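Long-range contacts in arginine kinase (Anthopleura japonica, PDB 4RF7), which catalyses the reversible transfer of a phosphoryl group from ATP to L-arginine, giving phosphoarginine and ADP: residues 486-491 and 624-629; 509-514 and 614-619. All coordinates share one frame; numbering follows the deposited sequence.

Interaction 1: 486-491 and 624-629. With ARG (arginine), chain I.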
loop_
_atom_site.group_PDB
_atom_site.type_symbol
_atom_site.label_atom_id
_atom_site.label_comp_id
_atom_site.label_asym_id
_atom_site.label_seq_id
_atom_site.Cartn_x
_atom_site.Cartn_y
_atom_site.Cartn_z
ATOM N N VAL A 486 25.997 3.311 -6.337
ATOM C CA VAL A 486 25.702 2.350 -7.396
ATOM C C VAL A 486 24.237 1.936 -7.320
ATOM O O VAL A 486 23.701 1.696 -6.236
ATOM C CB VAL A 486 26.617 1.098 -7.356
ATOM C CG1 VAL A 486 28.007 1.425 -7.879
ATOM C CG2 VAL A 486 26.689 0.522 -5.948
ATOM N N ALA A 487 23.586 1.888 -8.478
ATOM C CA ALA A 487 22.236 1.351 -8.565
ATOM C C ALA A 487 22.343 -0.126 -8.934
ATOM O O ALA A 487 23.157 -0.507 -9.780
ATOM C CB ALA A 487 21.420 2.106 -9.597
ATOM N N ARG A 488 21.539 -0.959 -8.282
ATOM C CA ARG A 488 21.546 -2.392 -8.543
ATOM C C ARG A 488 20.133 -2.942 -8.461
ATOM O O ARG A 488 19.279 -2.389 -7.758
ATOM C CB ARG A 488 22.434 -3.123 -7.530
ATOM C CG ARG A 488 23.930 -2.852 -7.642
ATOM C CD ARG A 488 24.512 -3.431 -8.921
ATOM N NE ARG A 488 25.970 -3.332 -8.954
ATOM C CZ ARG A 488 26.638 -2.319 -9.494
ATOM N NH1 ARG A 488 25.981 -1.314 -10.060
ATOM N NH2 ARG A 488 27.963 -2.315 -9.478
ATOM N N ASN A 489 19.888 -4.034 -9.172
ATOM C CA ASN A 489 18.611 -4.719 -9.060
ATOM C C ASN A 489 18.820 -6.202 -8.772
ATOM O O ASN A 489 19.742 -6.816 -9.310
ATOM C CB ASN A 489 17.769 -4.493 -10.313
ATOM C CG ASN A 489 17.256 -3.070 -10.411
ATOM O OD1 ASN A 489 16.243 -2.721 -9.800
ATOM N ND2 ASN A 489 17.962 -2.234 -11.169
ATOM N N VAL A 490 17.981 -6.765 -7.904
ATOM C CA VAL A 490 18.167 -8.142 -7.443
ATOM C C VAL A 490 17.832 -9.164 -8.529
ATOM O O VAL A 490 16.788 -9.076 -9.178
ATOM C CB VAL A 490 17.350 -8.425 -6.175
ATOM C CG1 VAL A 490 17.586 -9.853 -5.688
ATOM C CG2 VAL A 490 17.714 -7.432 -5.086
ATOM N N LYS A 491 18.726 -10.131 -8.723
ATOM C CA LYS A 491 18.530 -11.161 -9.740
ATOM C C LYS A 491 17.323 -12.046 -9.413
ATOM O O LYS A 491 17.044 -12.318 -8.243
ATOM C CB LYS A 491 19.789 -12.025 -9.873
ATOM C CG LYS A 491 19.760 -12.954 -11.079
ATOM C CD LYS A 491 21.009 -13.820 -11.181
ATOM C CE LYS A 491 20.905 -14.716 -12.400
ATOM N NZ LYS A 491 21.937 -15.782 -12.422
ATOM N N HIS A 624 24.826 -4.875 -21.399
ATOM C CA HIS A 624 24.264 -3.732 -20.675
ATOM C C HIS A 624 24.885 -3.528 -19.296
ATOM O O HIS A 624 24.610 -2.525 -18.632
ATOM C CB HIS A 624 22.748 -3.886 -20.510
ATOM C CG HIS A 624 22.007 -4.090 -21.795
ATOM N ND1 HIS A 624 21.727 -5.340 -22.296
ATOM C CD2 HIS A 624 21.471 -3.199 -22.664
ATOM C CE1 HIS A 624 21.054 -5.211 -23.434
ATOM N NE2 HIS A 624 20.887 -3.930 -23.672
ATOM N N GLY A 625 25.716 -4.473 -18.864
ATOM C CA GLY A 625 26.255 -4.425 -17.518
ATOM C C GLY A 625 25.117 -4.659 -16.540
ATOM O O GLY A 625 24.255 -5.505 -16.791
ATOM N N TYR A 626 25.097 -3.915 -15.439
ATOM C CA TYR A 626 24.010 -4.053 -14.474
ATOM C C TYR A 626 22.714 -3.436 -15.003
ATOM O O TYR A 626 22.691 -2.287 -15.458
ATOM C CB TYR A 626 24.412 -3.472 -13.115
ATOM C CG TYR A 626 25.509 -4.282 -12.463
ATOM C CD1 TYR A 626 25.245 -5.540 -11.947
ATOM C CD2 TYR A 626 26.812 -3.804 -12.392
ATOM C CE1 TYR A 626 26.238 -6.300 -11.364
ATOM C CE2 TYR A 626 27.819 -4.560 -11.809
ATOM C CZ TYR A 626 27.519 -5.811 -11.298
ATOM O OH TYR A 626 28.496 -6.583 -10.713
ATOM N N LEU A 627 21.640 -4.217 -14.944
ATOM C CA LEU A 627 20.352 -3.800 -15.486
ATOM C C LEU A 627 19.592 -2.882 -14.531
ATOM O O LEU A 627 19.612 -3.073 -13.310
ATOM C CB LEU A 627 19.502 -5.022 -15.836
ATOM C CG LEU A 627 20.131 -5.955 -16.866
ATOM C CD1 LEU A 627 19.188 -7.082 -17.256
ATOM C CD2 LEU A 627 20.530 -5.160 -18.085
ATOM N N SER A 628 18.931 -1.880 -15.102
ATOM C CA SER A 628 18.069 -0.976 -14.349
ATOM C C SER A 628 16.817 -0.714 -15.167
ATOM O O SER A 628 16.839 -0.840 -16.395
ATOM C CB SER A 628 18.784 0.344 -14.066
ATOM O OG SER A 628 17.868 1.332 -13.624
ATOM N N GLY A 629 15.731 -0.341 -14.492
ATOM C CA GLY A 629 14.508 0.041 -15.176
ATOM C C GLY A 629 14.754 1.289 -15.999
ATOM O O GLY A 629 14.080 1.527 -17.006
HETATM N N ARG I . 27.212 -13.615 -11.203
HETATM C CA ARG I . 25.958 -14.140 -10.677
HETATM C C ARG I . 24.935 -14.383 -11.782
HETATM O O ARG I . 24.006 -15.173 -11.626
HETATM C CB ARG I . 25.366 -13.190 -9.642
HETATM C CG ARG I . 24.654 -12.006 -10.257
HETATM C CD ARG I . 25.465 -10.735 -10.148
HETATM N NE ARG I . 26.666 -10.751 -10.974
HETATM C CZ ARG I . 27.657 -9.875 -10.858
HETATM N NH1 ARG I . 28.715 -9.958 -11.649
HETATM N NH2 ARG I . 27.588 -8.917 -9.947
HETATM O OXT ARG I . 25.005 -13.790 -12.857
HETATM O O HOH W 1 21.358 -4.698 -11.515
HETATM O O HOH W 2 14.845 -1.271 -11.673
#
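Arg488 and Tyr626 stack face to face where strand 479-488, a central strand of the antiparallel sheet in the second phosphagen kinase catalytic domain, runs out beside the small hairpin of strands 620-621 and 625-626. From CB the Arg488 chain bends at CG (chi2 -68°), which lays the rest of it over the ring. CD makes a CH-pi contact 3.9 Å from the Tyr626 ring centroid. NE follows, above the middle of the ring, and CZ lies 3.6 Å from the same centroid in a cation-pi contact, guanidinium and ring planes only 12° apart. Arg488 NH2 ends 3.2 Å from Tyr626 CE2 and forms a salt bridge with Glu696. Arg488 NH1 turns back to Ala487 O (3.0 Å) and also reaches Thr636 O, so the buried guanidinium is fixed in rotation while its flat face remains available to the tyrosine. A phenol suits this place: its electron-rich face stabilises the cation, and NH2 of the bound arginine, in the ring plane at its edge, donates to Tyr626 OH (2.6 Å). Asn489, as an amide, can both give and accept: OD1 accepts a hydrogen bond from Gln586 N, and water 2 links OD1 to Gly629 N. Water 1 joins Asn489 N to Leu627 O. That same carbonyl oxygen accepts a hydrogen bond from Asn489 ND2 at 2.8 Å, in the carbonyl plane and on a lone pair.

Interaction 2: 509-514 and 614-619. With ARG (arginine), chain I.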
loop_
_atom_site.group_PDB
_atom_site.type_symbol
_atom_site.label_atom_id
_atom_site.label_comp_id
_atom_site.label_asym_id
_atom_site.label_seq_id
_atom_site.Cartn_x
_atom_site.Cartn_y
_atom_site.Cartn_z
ATOM N N ARG A 509 12.394 -8.080 1.972
ATOM C CA ARG A 509 12.702 -9.097 2.976
ATOM C C ARG A 509 14.117 -9.650 2.800
ATOM O O ARG A 509 14.894 -9.706 3.759
ATOM C CB ARG A 509 11.670 -10.229 2.915
ATOM C CG ARG A 509 11.863 -11.331 3.951
ATOM C CD ARG A 509 10.803 -12.412 3.795
ATOM N NE ARG A 509 10.662 -12.823 2.399
ATOM C CZ ARG A 509 11.422 -13.741 1.810
ATOM N NH1 ARG A 509 12.380 -14.351 2.495
ATOM N NH2 ARG A 509 11.226 -14.050 0.536
ATOM N N LYS A 510 14.452 -10.040 1.571
ATOM C CA LYS A 510 15.769 -10.592 1.273
ATOM C C LYS A 510 16.883 -9.582 1.524
ATOM O O LYS A 510 17.890 -9.908 2.158
ATOM C CB LYS A 510 15.829 -11.091 -0.175
ATOM C CG LYS A 510 15.002 -12.345 -0.442
ATOM C CD LYS A 510 15.241 -12.870 -1.854
ATOM C CE LYS A 510 14.569 -14.219 -2.061
ATOM N NZ LYS A 510 14.798 -14.745 -3.438
ATOM N N VAL A 511 16.707 -8.364 1.015
ATOM C CA VAL A 511 17.717 -7.320 1.180
ATOM C C VAL A 511 17.950 -6.966 2.653
ATOM O O VAL A 511 19.093 -6.953 3.114
ATOM C CB VAL A 511 17.383 -6.050 0.371
ATOM C CG1 VAL A 511 18.322 -4.919 0.750
ATOM C CG2 VAL A 511 17.477 -6.335 -1.125
ATOM N N VAL A 512 16.872 -6.693 3.387
ATOM C CA VAL A 512 16.985 -6.388 4.816
ATOM C C VAL A 512 17.668 -7.534 5.559
ATOM O O VAL A 512 18.478 -7.300 6.458
ATOM C CB VAL A 512 15.618 -6.071 5.458
ATOM C CG1 VAL A 512 15.740 -5.962 6.978
ATOM C CG2 VAL A 512 15.060 -4.781 4.888
ATOM N N GLY A 513 17.358 -8.767 5.164
ATOM C CA GLY A 513 17.997 -9.937 5.743
ATOM C C GLY A 513 19.508 -9.898 5.587
ATOM O O GLY A 513 20.245 -10.198 6.529
ATOM N N VAL A 514 19.968 -9.523 4.396
ATOM C CA VAL A 514 21.398 -9.399 4.133
ATOM C C VAL A 514 22.009 -8.224 4.900
ATOM O O VAL A 514 23.044 -8.373 5.548
ATOM C CB VAL A 514 21.682 -9.249 2.625
ATOM C CG1 VAL A 514 23.161 -9.010 2.380
ATOM C CG2 VAL A 514 21.222 -10.484 1.872
ATOM N N LYS A 614 27.028 -11.655 -3.458
ATOM C CA LYS A 614 27.225 -13.057 -3.091
ATOM C C LYS A 614 25.955 -13.711 -2.548
ATOM O O LYS A 614 25.655 -14.863 -2.871
ATOM C CB LYS A 614 28.348 -13.172 -2.057
ATOM C CG LYS A 614 28.543 -14.570 -1.489
ATOM C CD LYS A 614 29.609 -14.570 -0.398
ATOM C CE LYS A 614 29.875 -15.973 0.135
ATOM N NZ LYS A 614 30.898 -15.975 1.222
ATOM N N GLN A 615 25.208 -12.974 -1.731
ATOM C CA GLN A 615 24.025 -13.532 -1.078
ATOM C C GLN A 615 22.781 -13.550 -1.970
ATOM O O GLN A 615 21.966 -14.469 -1.882
ATOM C CB GLN A 615 23.721 -12.788 0.230
ATOM C CG GLN A 615 24.719 -13.048 1.360
ATOM C CD GLN A 615 24.164 -12.679 2.728
ATOM O OE1 GLN A 615 23.018 -12.996 3.052
ATOM N NE2 GLN A 615 24.977 -12.008 3.538
ATOM N N LEU A 616 22.638 -12.542 -2.827
ATOM C CA LEU A 616 21.397 -12.359 -3.579
ATOM C C LEU A 616 21.560 -12.479 -5.098
ATOM O O LEU A 616 20.715 -13.067 -5.779
ATOM C CB LEU A 616 20.765 -11.009 -3.232
ATOM C CG LEU A 616 20.475 -10.759 -1.752
ATOM C CD1 LEU A 616 19.781 -9.422 -1.543
ATOM C CD2 LEU A 616 19.637 -11.881 -1.183
ATOM N N GLY A 617 22.641 -11.917 -5.629
ATOM C CA GLY A 617 22.820 -11.849 -7.070
ATOM C C GLY A 617 22.177 -10.593 -7.634
ATOM O O GLY A 617 21.181 -10.102 -7.090
ATOM N N PHE A 618 22.746 -10.077 -8.721
ATOM C CA PHE A 618 22.253 -8.871 -9.378
ATOM C C PHE A 618 21.831 -9.163 -10.817
ATOM O O PHE A 618 22.356 -10.088 -11.449
ATOM C CB PHE A 618 23.347 -7.799 -9.404
ATOM C CG PHE A 618 23.737 -7.281 -8.049
ATOM C CD1 PHE A 618 22.790 -7.110 -7.048
ATOM C CD2 PHE A 618 25.060 -6.957 -7.779
ATOM C CE1 PHE A 618 23.159 -6.627 -5.798
ATOM C CE2 PHE A 618 25.435 -6.473 -6.535
ATOM C CZ PHE A 618 24.483 -6.310 -5.543
ATOM N N GLN A 619 20.897 -8.368 -11.339
ATOM C CA GLN A 619 20.528 -8.464 -12.750
ATOM C C GLN A 619 21.631 -7.836 -13.595
ATOM O O GLN A 619 22.067 -6.712 -13.322
ATOM C CB GLN A 619 19.183 -7.781 -13.006
ATOM C CG GLN A 619 18.057 -8.332 -12.132
ATOM C CD GLN A 619 16.696 -7.766 -12.486
ATOM O OE1 GLN A 619 16.413 -7.473 -13.649
ATOM N NE2 GLN A 619 15.843 -7.609 -11.478
HETATM N N ARG I . 27.212 -13.615 -11.203
HETATM C CA ARG I . 25.958 -14.140 -10.677
HETATM C C ARG I . 24.935 -14.383 -11.782
HETATM O O ARG I . 24.006 -15.173 -11.626
HETATM C CB ARG I . 25.366 -13.190 -9.642
HETATM C CG ARG I . 24.654 -12.006 -10.257
HETATM C CD ARG I . 25.465 -10.735 -10.148
HETATM N NE ARG I . 26.666 -10.751 -10.974
HETATM C CZ ARG I . 27.657 -9.875 -10.858
HETATM N NH1 ARG I . 28.715 -9.958 -11.649
HETATM N NH2 ARG I . 27.588 -8.917 -9.947
HETATM O OXT ARG I . 25.005 -13.790 -12.857
#
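The helical turns 509-514 come alongside the last turn of helix 598-616, with Val514 CA 7.2 Å from Gln615 CA and Lys510 CA 7.6 Å from Leu616 CA, and the chain leaves the second helix at Gly617, whose positive phi (88°) suits glycine. No hydrogen bond crosses, so the fit depends on side-chain shape. Leu616 points toward helix 501-516, and its CG and two methyls touch three residues of that helix: CD1 lies 3.9 Å from Val511 CG2, CG 3.7 Å from Val514 CG2, and CD2 4.0 Å from Lys510 CB. Val514 and Leu616 overlap flank to flank, running opposite ways, whereas Val511 lies crosswise to the leucine. In Val514, CG1 anti to the backbone N (chi1 175°) leaves CG2 to face both Leu616 and Gln615, whose OE1 is 3.3 Å from Val514 CG2. Gln615 is exposed: its aliphatic part and amide lie against Val514, while NE2 bonds to Glu611. Lys510 contributes its CB, while NZ hydrogen-bonds to Tyr493 OH. Val511 continues inward onto Ile581 and Leu587, strand residues, so the pair is typical of helices packed side by side on one face of the antiparallel sheet in the phosphagen kinase catalytic domain.

Both interactions belong to the catalytic domain of the second repeat. In interaction 1 every touching residue is buried, and it is largely polar, with a stacked cation, an amide hydrogen bond and bridging waters at the end of a strand; interaction 2 is only partly buried and mainly apolar, joining two helices, with an exposed glutamine at its border. They meet through segment 614-619: Asn489 O lies 2.8 Å from Gln619 N and Val490 O 2.9 Å from Gln619 NE2, probable hydrogen bonds tying the strand's exit to the chain following helix 598-616. Leu587 packs against both Arg488 and Val511. The bound arginine touches both, through Tyr626 and Phe618.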